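Local structure of nucleoside-diphosphate sugar epimerase (SulA family) (Corynebacterium glutamicum, 3OH8) at residues A[35-39]-A[50-55]; A[229-234]-A[285-291]; A[8-13]-A[97-103]; A[362-367]-A[415-421]; A[162-167]-A[346-350]. The protein is probably an NAD(P)-dependent epimerase or related enzyme acting on nucleotide sugars, although its substrate is not established. All coordinates share one frame; numbering follows the deposited sequence.

Contacts 4 and 5 are buried, contact 1 lies at the surface, and contacts 2 and 3 are partly buried. Contacts 1 and 3 belong to one antiparallel sheet, about 30 Å apart between centres, and both rely on backbone pairing. Contact 3 adds a salt bridge to the exposed Asp-98. Contacts 2 and 5 lie within the Rossmann-type family region; contact 4 joins it to the DUF1731 region. Contact 2 joins two helical segments by a cation-pi stack. Contact 5 joins two helices by a glutamine-aspartate hydrogen bond and apolar packing. Contact 4 is mostly apolar. Contacts 4 and 5 touch, through Ile-348 CD1 against Leu-420 CD1 at 3.5 Å.

Contact 1: A[35-39]-A[50-55]; sequences PLNPI and TIFSLP
Leu-36 drops its forked end into the angle between Phe-52 and Leu-54. Its CG lies 3.5 Å from Phe-52 CD2, approaching the ring obliquely. Its CD1 goes on to Leu-54 CD2 at 3.5 Å, a tight fit between two methyls. The two leucine side chains lie side by side and point the same way. Leu-36 reaches this hollow because CG stands anti to the backbone N (chi1 -163°). On the same side of the sheet, Pro-38 fills the next dip along the Phe-52 ring, with CB 4.0 Å from CE2. Val-26 of helix 25-29 and Trp-60 of the next strand also touch this ring.

The backbones form an antiparallel hairpin, strand 37-38 with strand 49-53, at the edge of a seven-stranded sheet. Asn-37 and Ser-53 are a hydrogen-bonded pair. Ser-53 N gives the shorter bond, 2.7 Å to Asn-37 O, and Asn-37 N returns one to Ser-53 O. Pro-38 faces Phe-52 as a non-hydrogen-bonded pair, so the ring nitrogen of the proline costs the ladder nothing. Ile-39 N then bonds to Ile-51 O at 2.7 Å.

Ile-39 makes a separate bump. Its CD1 crosses to Ile-51 CG2 at 3.7 Å, while CG2 rests on Ser-53 CB. At the other end the rings of Pro-35 and Pro-55 meet, CB to CG at 3.6 Å.

Contact 2: A[229-234]-A[285-291]; sequences RVLPTK and WEHATAP
Arg-229 lies along one face of the Trp-285 indole. Its guanidinium is almost parallel to the ring, with 11° between the planes. CZ sits 4.1 Å from the centroid of the six-membered ring of Trp-285, over the face, which makes a cation-pi contact. Closer to the backbone, Arg-229 CG stands above the five-membered ring as a CH-pi contact, 3.8 Å from its centroid. The arginine chain runs extended from CG to NE, and this spreads it over both rings of the indole. The tryptophan has CG anti to its own backbone N (chi1 -175°), which swings the indole toward helix 222-242 to meet the arginine.

Thr-233 turns its CG2 methyl to Ala-288 CB at 3.8 Å and also touches Thr-289 CG2 with it. Its OG1 appears to approach the indole at the edge, but the position of this atom is doubtful. Ala-288 is a small knob against helix 222-242: its CB comes 3.4 Å from Val-230 O. Next to it, Lys-234 CA sends a CA-H...O contact to Ala-288 O at 3.3 Å.

The contact packs the last part of helix 277-287 and the residues that follow against helix 222-242, within the Rossmann-type family region. Arg-229 NH1 has a weak bond to Ala-209 O. The two segments share no hydrogen bond. Van der Waals packing and the flat cation-pi stack therefore carry the contact, and the indole face may stabilise the arginine's positive charge.

Contact 3: A[8-13]-A[97-103]; sequences FIPFPR and VDQDGGT
Phe-8 brings its ring close against the bare backbone of Gly-102, with CE1 3.9 Å from Gly-102 CA. The edge of the Phe-8 ring also meets a carbonyl, with CE1 3.2 Å from Gln-99 O, near the ring plane. Beside it, Ile-9 and Thr-103 pair their backbones through two bonds. Ile-9 N to Thr-103 O is 2.7 Å and nearly straight (174°).

The Thr-103 hydroxyl continues the pairing past the strand end: OG1 donates to Phe-11 O at 2.7 Å. Arg-13 holds Asp-98 side-on. NE bonds to OD1 and NH2 to OD2, each pair 2.9 Å apart. Both carboxylate oxygens are met from above their plane, and guanidinium and carboxylate lie 56° apart. A bend in the arginine chain at chi3 (53°) brings NE and NH2 round to the acid. One water joins Arg-13 N, Asp-98 OD1 and Gly-102 O. Arg-13 NH1 bonds to Gly-72 O. Helix 488-511 covers the hairpin beside Phe-8, with Arg-503 bonding Gln-99 OE1.

Here the edge strand 3-9 pairs antiparallel with strand 102-110 of the beta hairpin 91-99/102-110, closed by a type I' turn from Gln-99 to Gly-102.

Contact 4: A[362-367]-A[415-421]; sequences INAVAP and TAPAALE
Pro-417 wedges its ring between Val-365 and Pro-367. Its CD lies 3.6 Å from Val-365 CG2, and its CG is 3.7 Å from Pro-367 CA. The ring also comes against a carbonyl, with CB 3.4 Å from Val-365 O. Val-365 offers both branches to the other segment. CG2 takes the proline, while CG1 turns to Thr-415 CB at 4.0 Å. The CG2 branch stands between backbone N and carbonyl carbon, and this directs it at the Pro-417 ring.

Asn-363 is the second main residue. Its CB is directed at the other segment, and the side chain lies obliquely across Thr-415, whose CG2 methyl is 3.5 Å from Asn-363 CG. The Thr-415 hydroxyl is turned elsewhere and bonds to Ser-338. Asn-363 O is joined by a water to Leu-420 N, 3.0 Å from each. Glu-269 bonds to both backbones, at Asn-363 N and Ala-419 N. Just before Asn-363 on the strand, Ile-362 CG2 meets Leu-420 CG at 3.9 Å, the two side chains crossing at about a right angle.

Pro-417 is the N-cap residue of helix 418-422 and the centre of an inverse gamma turn. The contact thus seats this helix start, from the DUF1731 family region, on the end of strand 360-364 of the Rossmann-type sheet. Its direct packing is mostly apolar. Val-365 O is buried by it with no polar partner in the model, a cost that the apolar packing around it presumably offsets.

Contact 5: A[162-167]-A[346-350]; sequences ALTAQL and TDIYY
Gln-166 reaches from helix 158-169 to helix 342-354. CB starts toward the other helix and lies 4.1 Å from Tyr-350 CD2. CG stands anti to the backbone N (chi1 -163°) and packs closer, 3.6 Å from the same CD2. CD passes alongside the ring, whose plane is turned 54° from the amide. At the tip, OE1 lies 2.9 Å from Thr-346 OG1, but the hydroxyl's proton could go instead to Asp-343 O. NE2 donates to Asp-347 OD1 at 2.8 Å, nearly along the C-O axis of that oxygen. Asp-347 OD2 has its stronger partner in Arg-428, through a salt bridge.

Leu-167 covers one face of the Tyr-350 ring. Its CD1 is 3.7 Å from the ring centroid, a CH-pi contact. Leu-163 CD2 packs on Tyr-349 CB, and Thr-346 CG2 fits against Ala-162 CB at 3.8 Å. The short helix axes cross at -56° and approach to 9.6 Å.

Both helices belong to the Rossmann-type family region, and they meet near the chain's centre. Each polar atom of the buried amide has a polar neighbour, Thr-346 OG1 for OE1 and Asp-347 for NE2. Arg-428 probably favours a charged Asp-347, which would be a stronger acceptor for Gln-166 NE2.

Contact 1: A[35-39]-A[50-55]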
# COMPACT_ATOMS: atom_id res chain seq x y z
N PRO A 35 -1.55 -7.21 -13.67
CA PRO A 35 -3.01 -7.14 -13.47
C PRO A 35 -3.57 -8.40 -12.80
O PRO A 35 -4.49 -9.03 -13.32
CB PRO A 35 -3.56 -7.00 -14.89
CG PRO A 35 -2.53 -7.72 -15.73
CD PRO A 35 -1.20 -7.41 -15.09
N LEU A 36 -3.02 -8.73 -11.65
CA LEU A 36 -3.38 -9.90 -10.87
C LEU A 36 -3.85 -9.38 -9.52
O LEU A 36 -3.21 -8.52 -8.92
CB LEU A 36 -2.13 -10.76 -10.68
CG LEU A 36 -2.22 -12.22 -10.25
CD1 LEU A 36 -2.88 -13.04 -11.34
CD2 LEU A 36 -0.83 -12.77 -9.96
N ASN A 37 -4.98 -9.86 -9.04
CA ASN A 37 -5.41 -9.47 -7.70
C ASN A 37 -6.10 -10.59 -6.95
O ASN A 37 -7.09 -11.15 -7.42
CB ASN A 37 -6.29 -8.22 -7.75
CG ASN A 37 -5.51 -6.99 -8.18
OD1 ASN A 37 -5.69 -6.49 -9.28
ND2 ASN A 37 -4.61 -6.52 -7.31
N PRO A 38 -5.55 -10.93 -5.78
CA PRO A 38 -6.10 -12.01 -4.95
C PRO A 38 -7.50 -11.63 -4.50
O PRO A 38 -7.70 -10.54 -3.94
CB PRO A 38 -5.14 -12.04 -3.75
CG PRO A 38 -4.60 -10.63 -3.67
CD PRO A 38 -4.47 -10.19 -5.10
N ILE A 39 -8.47 -12.48 -4.80
CA ILE A 39 -9.83 -12.19 -4.38
C ILE A 39 -10.27 -13.06 -3.20
O ILE A 39 -11.27 -12.76 -2.55
CB ILE A 39 -10.83 -12.24 -5.56
CG1 ILE A 39 -10.70 -13.55 -6.34
CG2 ILE A 39 -10.59 -11.07 -6.50
CD1 ILE A 39 -11.59 -13.60 -7.57
N THR A 50 -5.92 -20.18 -3.35
CA THR A 50 -6.11 -18.75 -3.44
C THR A 50 -6.59 -18.44 -4.85
O THR A 50 -6.00 -18.93 -5.81
CB THR A 50 -4.78 -18.02 -3.21
OG1 THR A 50 -4.29 -18.33 -1.90
CG2 THR A 50 -4.98 -16.50 -3.35
N ILE A 51 -7.65 -17.64 -4.98
CA ILE A 51 -8.14 -17.25 -6.29
C ILE A 51 -7.67 -15.84 -6.62
O ILE A 51 -7.84 -14.92 -5.82
CB ILE A 51 -9.70 -17.26 -6.36
CG1 ILE A 51 -10.30 -18.55 -5.77
CG2 ILE A 51 -10.18 -17.04 -7.80
CD1 ILE A 51 -10.13 -19.78 -6.62
N PHE A 52 -7.08 -15.67 -7.80
CA PHE A 52 -6.69 -14.35 -8.28
C PHE A 52 -7.57 -13.93 -9.45
O PHE A 52 -7.86 -14.73 -10.34
CB PHE A 52 -5.24 -14.36 -8.79
CG PHE A 52 -4.21 -14.55 -7.72
CD1 PHE A 52 -3.92 -15.81 -7.23
CD2 PHE A 52 -3.50 -13.47 -7.22
CE1 PHE A 52 -2.95 -16.00 -6.25
CE2 PHE A 52 -2.52 -13.64 -6.24
CZ PHE A 52 -2.25 -14.91 -5.76
N SER A 53 -7.98 -12.66 -9.48
CA SER A 53 -8.64 -12.10 -10.65
C SER A 53 -7.58 -11.67 -11.66
O SER A 53 -6.52 -11.18 -11.28
CB SER A 53 -9.48 -10.90 -10.25
OG SER A 53 -8.66 -9.87 -9.72
N LEU A 54 -7.88 -11.87 -12.94
CA LEU A 54 -7.02 -11.48 -14.05
C LEU A 54 -7.85 -10.61 -14.98
O LEU A 54 -9.05 -10.45 -14.77
CB LEU A 54 -6.53 -12.72 -14.79
CG LEU A 54 -5.28 -13.44 -14.27
CD1 LEU A 54 -5.18 -14.85 -14.86
CD2 LEU A 54 -4.04 -12.64 -14.59
N PRO A 55 -7.23 -10.04 -16.03
CA PRO A 55 -8.08 -9.18 -16.86
C PRO A 55 -9.05 -10.00 -17.72
O PRO A 55 -8.78 -11.17 -18.00
CB PRO A 55 -7.07 -8.44 -17.76
CG PRO A 55 -5.71 -8.73 -17.17
CD PRO A 55 -5.84 -10.06 -16.50

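Contact 2: A[229-234]-A[285-291]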
# COMPACT_ATOMS: atom_id res chain seq x y z
N ARG A 229 -20.12 13.17 0.77
CA ARG A 229 -18.94 13.42 1.58
C ARG A 229 -19.27 14.01 2.94
O ARG A 229 -18.87 13.47 3.97
CB ARG A 229 -17.98 14.37 0.86
CG ARG A 229 -16.59 13.82 0.62
CD ARG A 229 -15.98 14.45 -0.63
NE ARG A 229 -14.90 13.67 -1.27
CZ ARG A 229 -14.63 12.38 -1.05
NH1 ARG A 229 -15.33 11.66 -0.19
NH2 ARG A 229 -13.63 11.80 -1.70
N VAL A 230 -20.00 15.12 2.95
CA VAL A 230 -20.19 15.89 4.18
C VAL A 230 -21.16 15.25 5.18
O VAL A 230 -20.79 15.04 6.32
CB VAL A 230 -20.58 17.35 3.87
CG1 VAL A 230 -20.92 18.13 5.15
CG2 VAL A 230 -19.47 18.03 3.10
N LEU A 231 -22.38 14.96 4.75
CA LEU A 231 -23.35 14.31 5.64
C LEU A 231 -22.90 12.90 6.17
O LEU A 231 -22.98 12.62 7.37
CB LEU A 231 -24.73 14.23 4.97
CG LEU A 231 -25.84 15.21 5.41
CD1 LEU A 231 -25.29 16.52 5.96
CD2 LEU A 231 -26.82 15.49 4.28
N PRO A 232 -22.43 12.03 5.27
CA PRO A 232 -22.01 10.73 5.81
C PRO A 232 -20.89 10.86 6.84
O PRO A 232 -20.82 10.07 7.79
CB PRO A 232 -21.53 9.98 4.56
CG PRO A 232 -22.29 10.62 3.41
CD PRO A 232 -22.44 12.06 3.79
N THR A 233 -20.00 11.83 6.64
CA THR A 233 -18.88 12.04 7.55
C THR A 233 -19.39 12.47 8.92
O THR A 233 -18.88 12.04 9.94
CB THR A 233 -17.89 13.10 7.00
OG1 THR A 233 -17.24 12.59 5.82
CG2 THR A 233 -16.85 13.43 8.02
N LYS A 234 -20.43 13.31 8.92
CA LYS A 234 -21.01 13.79 10.16
C LYS A 234 -21.71 12.67 10.92
O LYS A 234 -21.58 12.56 12.15
CB LYS A 234 -21.99 14.93 9.89
CG LYS A 234 -22.52 15.61 11.14
CD LYS A 234 -23.54 16.68 10.77
CE LYS A 234 -24.22 17.24 12.00
NZ LYS A 234 -25.27 18.24 11.63
N TRP A 285 -15.88 19.26 4.68
CA TRP A 285 -15.62 17.84 4.85
C TRP A 285 -14.90 17.59 6.19
O TRP A 285 -15.25 16.69 6.95
CB TRP A 285 -14.78 17.39 3.66
CG TRP A 285 -14.48 15.94 3.54
CD1 TRP A 285 -15.03 14.90 4.24
CD2 TRP A 285 -13.54 15.36 2.63
NE1 TRP A 285 -14.48 13.71 3.82
CE2 TRP A 285 -13.56 13.96 2.83
CE3 TRP A 285 -12.67 15.89 1.67
CZ2 TRP A 285 -12.75 13.08 2.10
CZ3 TRP A 285 -11.86 15.02 0.95
CH2 TRP A 285 -11.91 13.63 1.17
N GLU A 286 -13.89 18.41 6.48
CA GLU A 286 -13.22 18.31 7.76
C GLU A 286 -14.11 18.73 8.93
O GLU A 286 -14.13 18.09 9.99
CB GLU A 286 -11.91 19.11 7.74
CG GLU A 286 -10.90 18.52 6.75
CD GLU A 286 -9.57 19.22 6.78
OE1 GLU A 286 -9.37 20.08 7.67
OE2 GLU A 286 -8.72 18.93 5.92
N HIS A 287 -14.88 19.80 8.75
CA HIS A 287 -15.69 20.31 9.85
C HIS A 287 -16.80 19.33 10.25
O HIS A 287 -17.28 19.34 11.37
CB HIS A 287 -16.29 21.68 9.52
CG HIS A 287 -17.12 22.25 10.62
ND1 HIS A 287 -18.49 22.36 10.55
CD2 HIS A 287 -16.77 22.70 11.86
CE1 HIS A 287 -18.95 22.88 11.68
NE2 HIS A 287 -17.93 23.09 12.49
N ALA A 288 -17.20 18.46 9.32
CA ALA A 288 -18.20 17.45 9.62
C ALA A 288 -17.77 16.44 10.70
O ALA A 288 -18.61 15.72 11.23
CB ALA A 288 -18.62 16.73 8.34
N THR A 289 -16.47 16.39 11.02
CA THR A 289 -16.00 15.50 12.08
C THR A 289 -16.17 16.11 13.47
O THR A 289 -15.88 15.47 14.49
CB THR A 289 -14.49 15.09 11.94
OG1 THR A 289 -13.65 16.24 12.06
CG2 THR A 289 -14.22 14.39 10.60
N ALA A 290 -16.64 17.35 13.51
CA ALA A 290 -16.74 18.09 14.78
C ALA A 290 -17.42 17.34 15.94
O ALA A 290 -16.96 17.44 17.07
CB ALA A 290 -17.38 19.46 14.55
N PRO A 291 -18.49 16.57 15.68
CA PRO A 291 -19.09 15.84 16.80
C PRO A 291 -18.12 14.88 17.50
O PRO A 291 -18.20 14.72 18.72
CB PRO A 291 -20.23 15.05 16.13
CG PRO A 291 -20.59 15.90 14.93
CD PRO A 291 -19.28 16.45 14.44

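Contact 3: A[8-13]-A[97-103]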
# COMPACT_ATOMS: atom_id res chain seq x y z
N PHE A 8 18.01 -10.99 1.84
CA PHE A 8 18.11 -10.99 3.29
C PHE A 8 17.11 -10.02 3.93
O PHE A 8 16.97 -8.88 3.50
CB PHE A 8 19.52 -10.58 3.70
CG PHE A 8 19.71 -10.47 5.18
CD1 PHE A 8 19.78 -11.61 5.97
CD2 PHE A 8 19.85 -9.22 5.78
CE1 PHE A 8 19.96 -11.51 7.34
CE2 PHE A 8 20.03 -9.11 7.15
CZ PHE A 8 20.08 -10.26 7.94
N ILE A 9 16.46 -10.48 4.99
CA ILE A 9 15.50 -9.66 5.73
C ILE A 9 16.02 -9.53 7.15
O ILE A 9 16.21 -10.54 7.83
CB ILE A 9 14.12 -10.34 5.78
CG1 ILE A 9 13.57 -10.59 4.37
CG2 ILE A 9 13.13 -9.50 6.60
CD1 ILE A 9 13.24 -9.33 3.61
N PRO A 10 16.26 -8.29 7.62
CA PRO A 10 16.89 -8.11 8.93
C PRO A 10 15.90 -8.28 10.07
O PRO A 10 15.82 -7.42 10.94
CB PRO A 10 17.40 -6.66 8.87
CG PRO A 10 16.37 -5.95 8.01
CD PRO A 10 15.93 -6.99 6.98
N PHE A 11 15.16 -9.38 10.06
CA PHE A 11 14.22 -9.70 11.13
C PHE A 11 14.24 -11.21 11.35
O PHE A 11 14.54 -11.96 10.42
CB PHE A 11 12.81 -9.21 10.78
CG PHE A 11 12.69 -7.71 10.75
CD1 PHE A 11 12.56 -7.01 11.94
CD2 PHE A 11 12.77 -7.01 9.56
CE1 PHE A 11 12.50 -5.63 11.93
CE2 PHE A 11 12.70 -5.63 9.54
CZ PHE A 11 12.56 -4.94 10.72
N PRO A 12 13.94 -11.67 12.58
CA PRO A 12 13.98 -13.09 12.95
C PRO A 12 13.09 -13.94 12.05
O PRO A 12 12.00 -13.49 11.70
CB PRO A 12 13.44 -13.09 14.38
CG PRO A 12 13.74 -11.71 14.90
CD PRO A 12 13.56 -10.80 13.71
N ARG A 13 13.53 -15.14 11.71
CA ARG A 13 12.77 -16.00 10.80
C ARG A 13 11.37 -16.30 11.35
O ARG A 13 10.41 -16.43 10.60
CB ARG A 13 13.53 -17.30 10.52
CG ARG A 13 12.76 -18.28 9.62
CD ARG A 13 13.66 -19.42 9.12
NE ARG A 13 14.35 -20.11 10.21
CZ ARG A 13 13.97 -21.27 10.73
NH1 ARG A 13 12.90 -21.90 10.26
NH2 ARG A 13 14.66 -21.82 11.73
N VAL A 97 15.57 -19.43 5.68
CA VAL A 97 16.56 -19.93 6.63
C VAL A 97 17.06 -18.85 7.58
O VAL A 97 16.91 -17.66 7.31
CB VAL A 97 17.78 -20.61 5.95
CG1 VAL A 97 17.33 -21.88 5.24
CG2 VAL A 97 18.48 -19.66 5.00
N ASP A 98 17.61 -19.27 8.72
CA ASP A 98 18.25 -18.33 9.64
C ASP A 98 19.53 -17.82 9.02
O ASP A 98 20.25 -18.56 8.35
CB ASP A 98 18.54 -19.00 10.98
CG ASP A 98 17.28 -19.38 11.71
OD1 ASP A 98 16.31 -18.58 11.70
OD2 ASP A 98 17.24 -20.50 12.27
N GLN A 99 19.78 -16.53 9.21
CA GLN A 99 20.95 -15.90 8.65
C GLN A 99 21.39 -14.76 9.57
O GLN A 99 20.80 -13.68 9.55
CB GLN A 99 20.66 -15.35 7.26
CG GLN A 99 21.89 -14.78 6.58
CD GLN A 99 22.95 -15.85 6.34
OE1 GLN A 99 22.65 -16.93 5.84
NE2 GLN A 99 24.20 -15.56 6.71
N ASP A 100 22.41 -15.03 10.38
CA ASP A 100 22.96 -14.02 11.28
C ASP A 100 21.89 -13.31 12.13
O ASP A 100 21.93 -12.10 12.30
CB ASP A 100 23.77 -13.00 10.48
CG ASP A 100 24.94 -13.66 9.73
OD1 ASP A 100 25.57 -14.57 10.31
OD2 ASP A 100 25.22 -13.28 8.58
N GLY A 101 20.95 -14.07 12.67
CA GLY A 101 19.90 -13.51 13.50
C GLY A 101 18.72 -12.95 12.70
O GLY A 101 17.66 -12.68 13.26
N GLY A 102 18.93 -12.79 11.39
CA GLY A 102 17.88 -12.35 10.47
C GLY A 102 17.40 -13.52 9.62
O GLY A 102 17.54 -14.68 10.02
N THR A 103 16.85 -13.24 8.45
CA THR A 103 16.23 -14.27 7.62
C THR A 103 16.76 -14.18 6.20
O THR A 103 16.91 -13.09 5.65
CB THR A 103 14.68 -14.16 7.63
OG1 THR A 103 14.21 -14.21 8.97
CG2 THR A 103 14.04 -15.31 6.82
O HOH W 1 16.36 -15.96 12.14

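Contact 4: A[362-367]-A[415-421]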
# COMPACT_ATOMS: atom_id res chain seq x y z
N ILE A 362 -3.06 16.52 8.86
CA ILE A 362 -1.75 15.98 8.52
C ILE A 362 -1.59 16.02 7.01
O ILE A 362 -2.42 15.46 6.29
CB ILE A 362 -1.63 14.53 8.97
CG1 ILE A 362 -1.84 14.41 10.49
CG2 ILE A 362 -0.29 13.98 8.57
CD1 ILE A 362 -0.74 15.09 11.32
N ASN A 363 -0.57 16.71 6.50
CA ASN A 363 -0.30 16.66 5.06
C ASN A 363 0.32 15.30 4.72
O ASN A 363 1.46 15.03 5.09
CB ASN A 363 0.64 17.79 4.62
CG ASN A 363 -0.04 19.16 4.61
OD1 ASN A 363 0.63 20.20 4.51
ND2 ASN A 363 -1.36 19.18 4.71
N ALA A 364 -0.44 14.45 4.04
CA ALA A 364 0.11 13.15 3.63
C ALA A 364 0.63 13.29 2.22
O ALA A 364 -0.06 12.97 1.26
CB ALA A 364 -0.93 12.06 3.72
N VAL A 365 1.85 13.81 2.11
CA VAL A 365 2.51 14.07 0.84
C VAL A 365 3.97 13.72 1.05
O VAL A 365 4.48 13.82 2.16
CB VAL A 365 2.41 15.57 0.45
CG1 VAL A 365 0.93 16.01 0.36
CG2 VAL A 365 3.18 16.44 1.46
N ALA A 366 4.64 13.30 -0.01
CA ALA A 366 6.08 13.08 0.08
C ALA A 366 6.77 14.42 0.36
O ALA A 366 6.24 15.47 0.01
CB ALA A 366 6.61 12.46 -1.22
N PRO A 367 7.94 14.38 1.01
CA PRO A 367 8.74 15.57 1.32
C PRO A 367 9.06 16.41 0.08
O PRO A 367 9.31 17.61 0.23
CB PRO A 367 10.04 15.00 1.89
CG PRO A 367 9.69 13.64 2.40
CD PRO A 367 8.54 13.14 1.56
N THR A 415 3.00 21.39 -1.41
CA THR A 415 2.73 20.95 -0.05
C THR A 415 3.98 20.37 0.63
O THR A 415 4.81 19.69 -0.01
CB THR A 415 1.59 19.91 -0.02
OG1 THR A 415 0.59 20.24 -1.00
CG2 THR A 415 0.93 19.89 1.35
N ALA A 416 4.13 20.64 1.92
CA ALA A 416 5.16 20.00 2.73
C ALA A 416 4.51 19.19 3.85
O ALA A 416 3.52 19.64 4.45
CB ALA A 416 6.14 21.05 3.31
N PRO A 417 5.04 17.99 4.11
CA PRO A 417 4.58 17.18 5.25
C PRO A 417 5.25 17.66 6.54
O PRO A 417 6.01 16.93 7.18
CB PRO A 417 5.04 15.77 4.88
CG PRO A 417 6.30 16.00 4.04
CD PRO A 417 6.10 17.33 3.34
N ALA A 418 4.99 18.91 6.90
CA ALA A 418 5.69 19.54 8.02
C ALA A 418 5.45 18.82 9.35
O ALA A 418 6.38 18.61 10.13
CB ALA A 418 5.31 21.02 8.14
N ALA A 419 4.19 18.46 9.59
CA ALA A 419 3.82 17.82 10.84
C ALA A 419 4.53 16.46 10.99
O ALA A 419 4.99 16.10 12.08
CB ALA A 419 2.32 17.66 10.91
N LEU A 420 4.61 15.71 9.90
CA LEU A 420 5.28 14.41 9.94
C LEU A 420 6.80 14.56 10.12
O LEU A 420 7.43 13.83 10.90
CB LEU A 420 4.96 13.60 8.69
CG LEU A 420 3.51 13.11 8.65
CD1 LEU A 420 3.16 12.53 7.29
CD2 LEU A 420 3.27 12.10 9.77
N GLU A 421 7.39 15.50 9.39
CA GLU A 421 8.82 15.76 9.52
C GLU A 421 9.16 16.18 10.95
O GLU A 421 10.20 15.80 11.48
CB GLU A 421 9.28 16.81 8.51
CG GLU A 421 9.30 16.31 7.07
CD GLU A 421 9.43 17.44 6.05
OE1 GLU A 421 9.00 18.57 6.35
OE2 GLU A 421 9.94 17.17 4.95
O HOH W 2 2.75 16.11 7.63

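Contact 5: A[162-167]-A[346-350]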
# COMPACT_ATOMS: atom_id res chain seq x y z
N ALA A 162 -5.35 -1.48 0.36
CA ALA A 162 -3.95 -1.60 0.78
C ALA A 162 -3.80 -1.45 2.29
O ALA A 162 -3.05 -2.20 2.95
CB ALA A 162 -3.09 -0.62 0.03
N LEU A 163 -4.50 -0.47 2.86
CA LEU A 163 -4.47 -0.25 4.30
C LEU A 163 -5.01 -1.46 5.07
O LEU A 163 -4.43 -1.88 6.07
CB LEU A 163 -5.26 1.01 4.67
CG LEU A 163 -5.37 1.30 6.17
CD1 LEU A 163 -3.98 1.47 6.79
CD2 LEU A 163 -6.24 2.56 6.41
N THR A 164 -6.14 -2.00 4.61
CA THR A 164 -6.74 -3.17 5.23
C THR A 164 -5.76 -4.34 5.29
O THR A 164 -5.58 -4.97 6.34
CB THR A 164 -8.05 -3.58 4.49
OG1 THR A 164 -9.06 -2.58 4.68
CG2 THR A 164 -8.56 -4.92 5.00
N ALA A 165 -5.12 -4.63 4.16
CA ALA A 165 -4.13 -5.69 4.10
C ALA A 165 -2.96 -5.43 5.04
O ALA A 165 -2.43 -6.36 5.63
CB ALA A 165 -3.62 -5.89 2.69
N GLN A 166 -2.52 -4.17 5.14
CA GLN A 166 -1.38 -3.85 5.99
C GLN A 166 -1.73 -4.06 7.46
O GLN A 166 -0.97 -4.68 8.20
CB GLN A 166 -0.93 -2.40 5.76
CG GLN A 166 0.47 -2.08 6.26
CD GLN A 166 0.86 -0.64 5.95
OE1 GLN A 166 0.09 0.09 5.33
NE2 GLN A 166 2.05 -0.23 6.39
N LEU A 167 -2.88 -3.54 7.88
CA LEU A 167 -3.38 -3.74 9.24
C LEU A 167 -3.45 -5.23 9.59
O LEU A 167 -3.01 -5.65 10.67
CB LEU A 167 -4.79 -3.16 9.37
CG LEU A 167 -5.05 -1.83 10.07
CD1 LEU A 167 -3.80 -1.10 10.47
CD2 LEU A 167 -5.95 -0.95 9.23
N THR A 346 -0.60 4.73 3.05
CA THR A 346 -1.10 3.76 4.02
C THR A 346 -0.27 3.77 5.32
O THR A 346 -0.84 3.68 6.41
CB THR A 346 -1.27 2.33 3.45
OG1 THR A 346 -0.00 1.80 3.04
CG2 THR A 346 -2.21 2.35 2.24
N ASP A 347 1.06 3.90 5.21
CA ASP A 347 1.90 4.05 6.41
C ASP A 347 1.36 5.16 7.30
O ASP A 347 1.31 5.03 8.53
CB ASP A 347 3.35 4.35 6.05
CG ASP A 347 4.14 3.10 5.65
OD1 ASP A 347 3.55 1.99 5.61
OD2 ASP A 347 5.35 3.23 5.38
N ILE A 348 0.99 6.28 6.68
CA ILE A 348 0.51 7.44 7.43
C ILE A 348 -0.83 7.14 8.09
O ILE A 348 -1.03 7.47 9.26
CB ILE A 348 0.46 8.70 6.54
CG1 ILE A 348 1.90 9.15 6.24
CG2 ILE A 348 -0.29 9.82 7.22
CD1 ILE A 348 2.03 10.11 5.05
N TYR A 349 -1.73 6.48 7.37
CA TYR A 349 -2.99 6.07 7.99
C TYR A 349 -2.74 5.13 9.17
O TYR A 349 -3.30 5.29 10.25
CB TYR A 349 -3.90 5.39 6.96
CG TYR A 349 -4.79 6.38 6.23
CD1 TYR A 349 -5.94 6.89 6.83
CD2 TYR A 349 -4.49 6.79 4.93
CE1 TYR A 349 -6.76 7.81 6.15
CE2 TYR A 349 -5.30 7.70 4.25
CZ TYR A 349 -6.43 8.21 4.88
OH TYR A 349 -7.23 9.11 4.20
N TYR A 350 -1.90 4.13 8.92
CA TYR A 350 -1.59 3.10 9.91
C TYR A 350 -1.00 3.77 11.14
O TYR A 350 -1.48 3.55 12.26
CB TYR A 350 -0.62 2.10 9.27
CG TYR A 350 -0.41 0.80 10.02
CD1 TYR A 350 -0.07 0.78 11.36
CD2 TYR A 350 -0.50 -0.42 9.35
CE1 TYR A 350 0.15 -0.43 12.03
CE2 TYR A 350 -0.28 -1.63 10.00
CZ TYR A 350 0.04 -1.62 11.34
OH TYR A 350 0.26 -2.82 11.99